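Local atomic coordinates of nitrogenase molybdenum-iron protein alpha chain (PDB entry 4WES), a protein that catalyses, as part of the nitrogenase complex with the iron protein, the ATP-dependent reduction of dinitrogen to ammonium on its metal clusters. Residues A[19-24]-A[42-47]; A[156-161]-A[169-174]; A[373-378]-A[438-443]. One frame throughout, in Å; residues are numbered along the deposited sequence. Where two conformers were deposited one is given.

How the interactions relate
The three contacts follow one another along the chain, each closing before the next opens. Interactions 1 and 3 are neighbours, their centres about 15 Å apart, and they touch: Arg21 of helix 15-22 and His24 just beyond it both probably hydrogen-bond to Asp442, just after strand 439-441. Interaction 2 stands off, its centre about 35 Å from that of interaction 1 and about 36 Å from that of interaction 3, in a separate parallel sheet that ends in strand 169-172. Interactions 1 and 3 thus tie the N-terminal region to the mixed sheet holding strands 439-441 and 361-367, whereas interaction 2 belongs to another alpha/beta unit of the subunit.

Interaction 1: residues A[19-24]-A[42-47]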
loop_
_atom_site.group_PDB
_atom_site.type_symbol
_atom_site.label_atom_id
_atom_site.label_comp_id
_atom_site.label_asym_id
_atom_site.label_seq_id
_atom_site.Cartn_x
_atom_site.Cartn_y
_atom_site.Cartn_z
ATOM N N LYS A 19 -41.409 -13.156 31.118
ATOM C CA LYS A 19 -42.031 -12.376 32.164
ATOM C C LYS A 19 -41.207 -11.150 32.506
ATOM O O LYS A 19 -41.753 -10.060 32.633
ATOM C CB LYS A 19 -42.237 -13.244 33.409
ATOM C CG LYS A 19 -42.963 -12.594 34.571
ATOM C CD LYS A 19 -43.156 -13.581 35.725
ATOM C CE LYS A 19 -43.584 -12.884 37.019
ATOM N NZ LYS A 19 -43.982 -13.848 38.091
ATOM N N THR A 20 -39.886 -11.309 32.643
ATOM C CA THR A 20 -39.075 -10.170 33.046
ATOM C C THR A 20 -38.838 -9.223 31.866
ATOM O O THR A 20 -38.833 -8.015 32.053
ATOM C CB THR A 20 -37.789 -10.597 33.808
ATOM O OG1 THR A 20 -37.193 -9.450 34.429
ATOM C CG2 THR A 20 -36.788 -11.269 32.901
ATOM N N ARG A 21 -38.705 -9.740 30.657
ATOM C CA ARG A 21 -38.487 -8.874 29.495
ATOM C C ARG A 21 -39.717 -8.086 29.074
ATOM O O ARG A 21 -39.568 -6.979 28.529
ATOM C CB ARG A 21 -37.945 -9.669 28.300
ATOM C CG ARG A 21 -36.526 -10.168 28.426
ATOM C CD ARG A 21 -35.500 -9.032 28.421
ATOM N NE ARG A 21 -35.508 -8.297 27.141
ATOM C CZ ARG A 21 -35.208 -7.014 27.022
ATOM N NH1 ARG A 21 -35.270 -6.448 25.835
ATOM N NH2 ARG A 21 -34.925 -6.270 28.096
ATOM N N SER A 22 -40.914 -8.587 29.339
ATOM C CA SER A 22 -42.122 -7.940 28.891
ATOM C C SER A 22 -42.171 -6.493 29.334
ATOM O O SER A 22 -42.576 -5.632 28.578
ATOM C CB SER A 22 -43.346 -8.665 29.431
ATOM O OG SER A 22 -44.552 -8.088 28.976
ATOM N N GLY A 23 -41.764 -6.219 30.571
ATOM C CA GLY A 23 -41.842 -4.860 31.063
ATOM C C GLY A 23 -40.889 -3.881 30.418
ATOM O O GLY A 23 -41.072 -2.668 30.527
ATOM N N HIS A 24 -39.854 -4.386 29.740
ATOM C CA HIS A 24 -38.838 -3.565 29.068
ATOM C C HIS A 24 -39.242 -3.139 27.653
ATOM O O HIS A 24 -38.467 -2.459 26.979
ATOM C CB HIS A 24 -37.524 -4.330 29.023
ATOM C CG HIS A 24 -36.938 -4.581 30.369
ATOM N ND1 HIS A 24 -35.885 -3.843 30.894
ATOM C CD2 HIS A 24 -37.273 -5.481 31.318
ATOM C CE1 HIS A 24 -35.612 -4.280 32.110
ATOM N NE2 HIS A 24 -36.430 -5.287 32.383
ATOM N N ARG A 42 -31.021 -5.449 36.191
ATOM C CA ARG A 42 -29.927 -6.304 35.792
ATOM C C ARG A 42 -30.135 -6.851 34.378
ATOM O O ARG A 42 -31.256 -6.988 33.876
ATOM C CB ARG A 42 -29.745 -7.460 36.784
ATOM C CG ARG A 42 -30.844 -8.502 36.740
ATOM C CD ARG A 42 -30.457 -9.730 37.537
ATOM N NE ARG A 42 -30.554 -9.529 38.961
ATOM C CZ ARG A 42 -30.439 -10.497 39.868
ATOM N NH1 ARG A 42 -30.213 -11.746 39.485
ATOM N NH2 ARG A 42 -30.555 -10.214 41.157
ATOM N N THR A 43 -29.036 -7.143 33.709
ATOM C CA THR A 43 -29.075 -7.811 32.434
ATOM C C THR A 43 -29.430 -9.271 32.649
ATOM O O THR A 43 -28.906 -9.922 33.555
ATOM C CB THR A 43 -27.699 -7.761 31.752
ATOM O OG1 THR A 43 -27.186 -6.417 31.839
ATOM C CG2 THR A 43 -27.785 -8.199 30.324
ATOM N N VAL A 44 -30.301 -9.828 31.809
ATOM C CA VAL A 44 -30.531 -11.279 31.860
ATOM C C VAL A 44 -29.278 -12.001 31.357
ATOM O O VAL A 44 -28.808 -11.734 30.255
ATOM C CB VAL A 44 -31.739 -11.673 30.982
ATOM C CG1 VAL A 44 -31.918 -13.175 31.012
ATOM C CG2 VAL A 44 -33.006 -10.977 31.436
ATOM N N PRO A 45 -28.722 -12.913 32.159
ATOM C CA PRO A 45 -27.567 -13.659 31.666
ATOM C C PRO A 45 -27.853 -14.429 30.388
ATOM O O PRO A 45 -28.901 -15.065 30.265
ATOM C CB PRO A 45 -27.242 -14.602 32.834
ATOM C CG PRO A 45 -27.745 -13.862 34.040
ATOM C CD PRO A 45 -29.027 -13.249 33.561
ATOM N N GLY A 46 -26.929 -14.377 29.445
ATOM C CA GLY A 46 -26.970 -15.170 28.228
ATOM C C GLY A 46 -27.789 -14.610 27.081
ATOM O O GLY A 46 -27.865 -15.261 26.033
ATOM N N ILE A 47 -28.367 -13.412 27.236
ATOM C CA ILE A 47 -29.329 -12.863 26.302
ATOM C C ILE A 47 -28.690 -12.152 25.081
ATOM O O ILE A 47 -29.407 -11.809 24.148
ATOM C CB ILE A 47 -30.306 -11.981 27.123
ATOM C CG1 ILE A 47 -31.712 -12.022 26.514
ATOM C CG2 ILE A 47 -29.758 -10.572 27.269
ATOM C CD1 ILE A 47 -32.861 -11.603 27.402
#
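Thr20 and Val44 make the first touch, methyl to methyl: their side chains reach toward each other tip to tip, with 4.1 Å between Thr20 CG2 and Val44 CG2. Thr20 is modelled in two conformers, and this meeting describes one of them. On the loop side, the Val44 rotamer, with CG2 anti to the carbonyl carbon, points that methyl at Thr20.

Arg21, next along the helix, turns its aliphatic stem to the loop and its charge elsewhere. The bend at chi2 (-68°) brings Arg21 CD within 3.8 Å of Ile47 CD1, and Arg21 CG stays 4.1 Å from the same methyl. The two side chains cross obliquely, and Ile47 too has a second conformer. A further bend at chi3 (-63°) turns NE and the buried guanidinium away to their polar partners: NH1 forms a salt bridge with Asp448, NE bonds to Tyr13 OH and NH2 reaches Asp442 O.

Past Ser22 and Gly23 the backbone closes, with His24 N bonded to Arg21 O at 2.9 Å. The imidazole folds back toward the preceding turn, His24 CD2 lying 3.1 Å from Thr20 O, and its ND1 bonds to Asp442 OD2.

The opposing residues owe their placement to a type II beta turn from Val44 to Ile47, whose third position is Gly46 with a positive phi of 84°. Its closing bond, Ile47 N to Val44 O, is weak at 3.5 Å. Residues of the beta chain lie against the same turn, where Tyr95 of that chain bonds to Ile47 O and Asn90 of that chain to Pro45 O. The arrangement is that of helix 15-22, near the N terminus, packed on a type II turn at the alpha-beta subunit interface, in the loop that runs on to the [8Fe-7S] cluster ligand Cys53.

Interaction 2: residues A[156-161]-A[169-174]; sequences AVAATA and VHAFSC
Thr160 N bonds to Ala156 O at 3.0 Å in the helical turn that presents Ala158 to Val169 and Ala171. A second bond of the same length, Ala161 N to Val157 O, continues the helix. No hydrogen bond crosses from helix to strand, and the meeting of the two is one of apolar groups.

Ala158 is at its centre. Its methyl points at the strand and comes within 3.6 Å of Val169 CG1 and 4.2 Å of Ala171 CB, two residues apart on the strand, so that a single methyl spans both. Val169 lies alongside the helix. Its first torsion of -174° sets CG1 anti to the backbone N, over the Ala158 methyl, while CG2 turns along the helix backbone, 4.0 Å from Ala158 O. The CB of Val169 stands closer still to that carbonyl oxygen, at 3.6 Å. Because Ala158 has only a methyl, the backbones can come close, Ala158 CA and Val169 CA being 5.4 Å apart.

This is the packing of the crossover helix on the second strand of a beta-alpha-beta unit. Strand 138-143 and strand 169-172 run parallel and side by side, and helix 154-165 belongs to the connection between them, as in the Rossmann-like domains of this nitrogenase family. Strand 169-172 is the outermost of its sheet within this chain. Cys145, a ligand of the [8Fe-7S] cluster, follows shortly after the inner strand, and Gly176, which lines the same cluster's pocket, shortly after the outer one.

The helix is held from another direction as well, Val157 and Ala161 packing on helix 120-134. The strand's other face carries His170 and Phe172: His170 NE2 bonds to Tyr246 OH, and the Phe172 ring meets that of Tyr142 with the planes nearly parallel.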
loop_
_atom_site.group_PDB
_atom_site.type_symbol
_atom_site.label_atom_id
_atom_site.label_comp_id
_atom_site.label_asym_id
_atom_site.label_seq_id
_atom_site.Cartn_x
_atom_site.Cartn_y
_atom_site.Cartn_z
ATOM N N ALA A 156 -7.202 5.088 50.139
ATOM C CA ALA A 156 -6.086 5.331 51.037
ATOM C C ALA A 156 -4.759 5.479 50.292
ATOM O O ALA A 156 -3.946 6.363 50.611
ATOM C CB ALA A 156 -6.030 4.236 52.073
ATOM N N VAL A 157 -4.531 4.632 49.281
ATOM C CA VAL A 157 -3.336 4.765 48.469
ATOM C C VAL A 157 -3.259 6.138 47.819
ATOM O O VAL A 157 -2.218 6.805 47.822
ATOM C CB VAL A 157 -3.216 3.658 47.403
ATOM C CG1 VAL A 157 -2.023 3.892 46.511
ATOM C CG2 VAL A 157 -3.122 2.308 48.067
ATOM N N ALA A 158 -4.389 6.569 47.248
ATOM C CA ALA A 158 -4.446 7.882 46.584
ATOM C C ALA A 158 -4.161 9.012 47.551
ATOM O O ALA A 158 -3.409 9.946 47.221
ATOM C CB ALA A 158 -5.806 8.046 45.938
ATOM N N ALA A 159 -4.756 8.934 48.741
ATOM C CA ALA A 159 -4.570 10.015 49.716
ATOM C C ALA A 159 -3.123 10.123 50.179
ATOM O O ALA A 159 -2.551 11.229 50.293
ATOM C CB ALA A 159 -5.499 9.842 50.898
ATOM N N THR A 160 -2.512 8.991 50.437
ATOM C CA THR A 160 -1.092 8.973 50.835
ATOM C C THR A 160 -0.217 9.546 49.720
ATOM O O THR A 160 0.676 10.381 49.956
ATOM C CB THR A 160 -0.677 7.552 51.203
ATOM O OG1 THR A 160 -1.449 7.152 52.343
ATOM C CG2 THR A 160 0.807 7.474 51.496
ATOM N N ALA A 161 -0.464 9.107 48.491
ATOM C CA ALA A 161 0.326 9.578 47.367
ATOM C C ALA A 161 0.137 11.067 47.134
ATOM O O ALA A 161 1.112 11.798 46.863
ATOM C CB ALA A 161 -0.001 8.806 46.108
ATOM N N VAL A 169 -5.000 13.421 43.735
ATOM C CA VAL A 169 -5.131 12.053 43.244
ATOM C C VAL A 169 -6.538 11.626 43.599
ATOM O O VAL A 169 -6.914 11.621 44.767
ATOM C CB VAL A 169 -4.081 11.098 43.835
ATOM C CG1 VAL A 169 -4.176 9.744 43.188
ATOM C CG2 VAL A 169 -2.667 11.652 43.650
ATOM N N HIS A 170 -7.319 11.254 42.599
ATOM C CA HIS A 170 -8.734 10.935 42.788
ATOM C C HIS A 170 -8.985 9.466 42.533
ATOM O O HIS A 170 -8.730 8.971 41.429
ATOM C CB HIS A 170 -9.605 11.748 41.852
ATOM C CG HIS A 170 -9.408 13.225 42.019
ATOM N ND1 HIS A 170 -9.697 13.861 43.199
ATOM C CD2 HIS A 170 -8.967 14.182 41.179
ATOM C CE1 HIS A 170 -9.454 15.150 43.066
ATOM N NE2 HIS A 170 -8.991 15.375 41.865
ATOM N N ALA A 171 -9.483 8.785 43.556
ATOM C CA ALA A 171 -9.849 7.363 43.444
ATOM C C ALA A 171 -11.319 7.185 43.083
ATOM O O ALA A 171 -12.189 7.869 43.606
ATOM C CB ALA A 171 -9.534 6.640 44.749
ATOM N N PHE A 172 -11.592 6.183 42.248
ATOM C CA PHE A 172 -12.949 5.862 41.828
ATOM C C PHE A 172 -13.179 4.371 41.983
ATOM O O PHE A 172 -12.509 3.575 41.311
ATOM C CB PHE A 172 -13.175 6.248 40.361
ATOM C CG PHE A 172 -13.003 7.716 40.087
ATOM C CD1 PHE A 172 -11.766 8.260 39.846
ATOM C CD2 PHE A 172 -14.104 8.563 40.073
ATOM C CE1 PHE A 172 -11.590 9.611 39.604
ATOM C CE2 PHE A 172 -13.954 9.923 39.820
ATOM C CZ PHE A 172 -12.695 10.455 39.608
ATOM N N SER A 173 -14.140 3.987 42.836
ATOM C CA SER A 173 -14.442 2.572 43.055
ATOM C C SER A 173 -15.492 2.116 42.057
ATOM O O SER A 173 -16.634 1.878 42.402
ATOM C CB SER A 173 -14.899 2.341 44.474
ATOM O OG SER A 173 -13.809 2.457 45.366
ATOM N N CYS A 174 -15.060 2.018 40.809
ATOM C CA CYS A 174 -15.897 1.660 39.654
ATOM C C CYS A 174 -15.657 0.240 39.161
ATOM O O CYS A 174 -15.687 -0.039 37.967
ATOM C CB CYS A 174 -15.744 2.680 38.553
ATOM S SG CYS A 174 -14.026 2.955 38.024
#

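Interaction 3: residues A[373-378]-A[438-443]; sequences DDYEGR and TILIDD
Tyr375 reaches from the end of helix 372-376 to strand 439-441 and the residue that follows it, where Leu440 and Asp442 receive it. Its CG is set anti to the carbonyl carbon and beside the backbone N (chi1 -71°), which throws the ring out from the helix so that the phenol oxygen ends at Asp442. There Tyr375 OH donates a short hydrogen bond of 2.6 Å to Asp442 OD1, which accepts through its anti lone pair, turned away from OD2.

Asp442 makes this possible with CG anti to its backbone N (chi1 178°), which carries the carboxylate to the hydroxyl end of the ring. The side chains cross at about a right angle and the ring and carboxylate planes stand 77° apart, yet OD1 lies near the ring plane, at its edge. The fit is close: Asp442 CB comes to 3.2 Å from Tyr375 OH, and Asp442 OD1 lies 3.4 Å from Tyr375 CZ. The other carboxylate oxygen, OD2, is taken by His24 ND1, so both oxygens of this buried group have partners, and the neighbouring donors would be expected to favour its charged form.

At the base of the ring Leu440 slides past Tyr375 in the opposite direction. Leu440 CD2 touches the ring at the edge, near its plane, 3.8 Å from Tyr375 CD1. Met430 of helix 430-433 adds to the packing on both residues.

All the residues that touch here are buried. The helix stops at Gly377, the first residue to leave helical geometry. Strand 439-441 sits between strand 25-27 and the parallel strand 361-367, and the short helix 372-376 follows the latter. The contact thus joins the end of a short helix, through one tyrosine, to the mixed sheet of an alpha/beta domain, with the Tyr375 side chain about 11 Å from the iron-sulfur-molybdenum cluster.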
loop_
_atom_site.group_PDB
_atom_site.type_symbol
_atom_site.label_atom_id
_atom_site.label_comp_id
_atom_site.label_asym_id
_atom_site.label_seq_id
_atom_site.Cartn_x
_atom_site.Cartn_y
_atom_site.Cartn_z
ATOM N N ASP A 373 -36.581 7.756 34.050
ATOM C CA ASP A 373 -36.693 9.188 33.799
ATOM C C ASP A 373 -36.257 9.587 32.387
ATOM O O ASP A 373 -36.761 10.595 31.827
ATOM C CB ASP A 373 -35.993 10.051 34.872
ATOM C CG ASP A 373 -34.636 9.518 35.334
ATOM O OD1 ASP A 373 -34.486 8.321 35.619
ATOM O OD2 ASP A 373 -33.750 10.379 35.500
ATOM N N ASP A 374 -35.263 8.902 31.823
ATOM C CA ASP A 374 -34.856 9.203 30.447
ATOM C C ASP A 374 -35.930 8.802 29.438
ATOM O O ASP A 374 -36.057 9.431 28.386
ATOM C CB ASP A 374 -33.548 8.513 30.116
ATOM C CG ASP A 374 -32.450 8.908 31.089
ATOM O OD1 ASP A 374 -31.985 10.062 31.019
ATOM O OD2 ASP A 374 -32.123 8.058 31.934
ATOM N N TYR A 375 -36.638 7.702 29.709
ATOM C CA TYR A 375 -37.736 7.256 28.844
ATOM C C TYR A 375 -38.993 8.089 29.033
ATOM O O TYR A 375 -39.616 8.508 28.051
ATOM C CB TYR A 375 -38.049 5.796 29.114
ATOM C CG TYR A 375 -37.039 4.772 28.641
ATOM C CD1 TYR A 375 -36.999 4.369 27.314
ATOM C CD2 TYR A 375 -36.121 4.194 29.514
ATOM C CE1 TYR A 375 -36.118 3.385 26.861
ATOM C CE2 TYR A 375 -35.246 3.209 29.093
ATOM C CZ TYR A 375 -35.243 2.795 27.759
ATOM O OH TYR A 375 -34.393 1.843 27.300
ATOM N N GLU A 376 -39.402 8.290 30.284
ATOM C CA GLU A 376 -40.722 8.788 30.666
ATOM C C GLU A 376 -40.733 10.233 31.120
ATOM O O GLU A 376 -41.810 10.823 31.294
ATOM C CB GLU A 376 -41.290 7.922 31.782
ATOM C CG GLU A 376 -41.446 6.438 31.450
ATOM C CD GLU A 376 -41.891 5.594 32.612
ATOM O OE1 GLU A 376 -42.825 6.047 33.337
ATOM O OE2 GLU A 376 -41.324 4.493 32.823
ATOM N N GLY A 377 -39.556 10.789 31.367
ATOM C CA GLY A 377 -39.390 12.106 31.920
ATOM C C GLY A 377 -39.098 12.154 33.397
ATOM O O GLY A 377 -39.418 11.217 34.144
ATOM N N ARG A 378 -38.453 13.218 33.837
ATOM C CA ARG A 378 -38.066 13.355 35.231
ATOM C C ARG A 378 -39.219 13.414 36.223
ATOM O O ARG A 378 -39.038 13.177 37.431
ATOM C CB ARG A 378 -37.162 14.579 35.423
ATOM C CG ARG A 378 -35.764 14.385 34.882
ATOM C CD ARG A 378 -34.915 15.637 35.035
ATOM N NE ARG A 378 -34.732 16.011 36.432
ATOM C CZ ARG A 378 -33.772 15.558 37.237
ATOM N NH1 ARG A 378 -33.736 15.974 38.497
ATOM N NH2 ARG A 378 -32.822 14.752 36.805
ATOM N N THR A 438 -45.362 3.646 17.918
ATOM C CA THR A 438 -43.950 3.296 17.979
ATOM C C THR A 438 -43.649 2.412 19.194
ATOM O O THR A 438 -44.443 2.329 20.134
ATOM C CB THR A 438 -43.082 4.579 17.963
ATOM O OG1 THR A 438 -43.380 5.383 19.099
ATOM C CG2 THR A 438 -43.274 5.319 16.659
ATOM N N ILE A 439 -42.487 1.774 19.160
ATOM C CA ILE A 439 -42.109 0.852 20.195
ATOM C C ILE A 439 -40.786 1.242 20.831
ATOM O O ILE A 439 -39.865 1.692 20.154
ATOM C CB ILE A 439 -42.082 -0.600 19.653
ATOM C CG1 ILE A 439 -41.972 -1.681 20.745
ATOM C CG2 ILE A 439 -41.041 -0.775 18.568
ATOM C CD1 ILE A 439 -42.320 -3.056 20.232
ATOM N N LEU A 440 -40.724 1.039 22.150
ATOM C CA LEU A 440 -39.524 1.256 22.917
ATOM C C LEU A 440 -39.041 -0.082 23.447
ATOM O O LEU A 440 -39.834 -0.870 23.948
ATOM C CB LEU A 440 -39.811 2.208 24.076
ATOM C CG LEU A 440 -40.120 3.633 23.606
ATOM C CD1 LEU A 440 -41.588 3.868 23.341
ATOM C CD2 LEU A 440 -39.514 4.716 24.480
ATOM N N ILE A 441 -37.717 -0.302 23.344
ATOM C CA ILE A 441 -37.118 -1.554 23.812
ATOM C C ILE A 441 -35.885 -1.233 24.670
ATOM O O ILE A 441 -34.842 -0.798 24.169
ATOM C CB ILE A 441 -36.688 -2.478 22.653
ATOM C CG1 ILE A 441 -37.853 -2.748 21.680
ATOM C CG2 ILE A 441 -36.141 -3.766 23.243
ATOM C CD1 ILE A 441 -37.430 -3.505 20.434
ATOM N N ASP A 442 -35.997 -1.472 25.962
ATOM C CA ASP A 442 -34.902 -1.277 26.901
ATOM C C ASP A 442 -34.007 -2.509 26.912
ATOM O O ASP A 442 -34.479 -3.644 26.971
ATOM C CB ASP A 442 -35.451 -0.991 28.297
ATOM C CG ASP A 442 -34.378 -0.830 29.331
ATOM O OD1 ASP A 442 -33.672 0.200 29.248
ATOM O OD2 ASP A 442 -34.237 -1.731 30.183
ATOM N N ASP A 443 -32.688 -2.281 26.894
ATOM C CA ASP A 443 -31.704 -3.366 26.862
ATOM C C ASP A 443 -32.043 -4.339 25.726
ATOM O O ASP A 443 -32.064 -5.560 25.895
ATOM C CB ASP A 443 -31.595 -4.067 28.223
ATOM C CG ASP A 443 -30.326 -4.912 28.406
ATOM O OD1 ASP A 443 -29.407 -4.906 27.560
ATOM O OD2 ASP A 443 -30.289 -5.643 29.451
#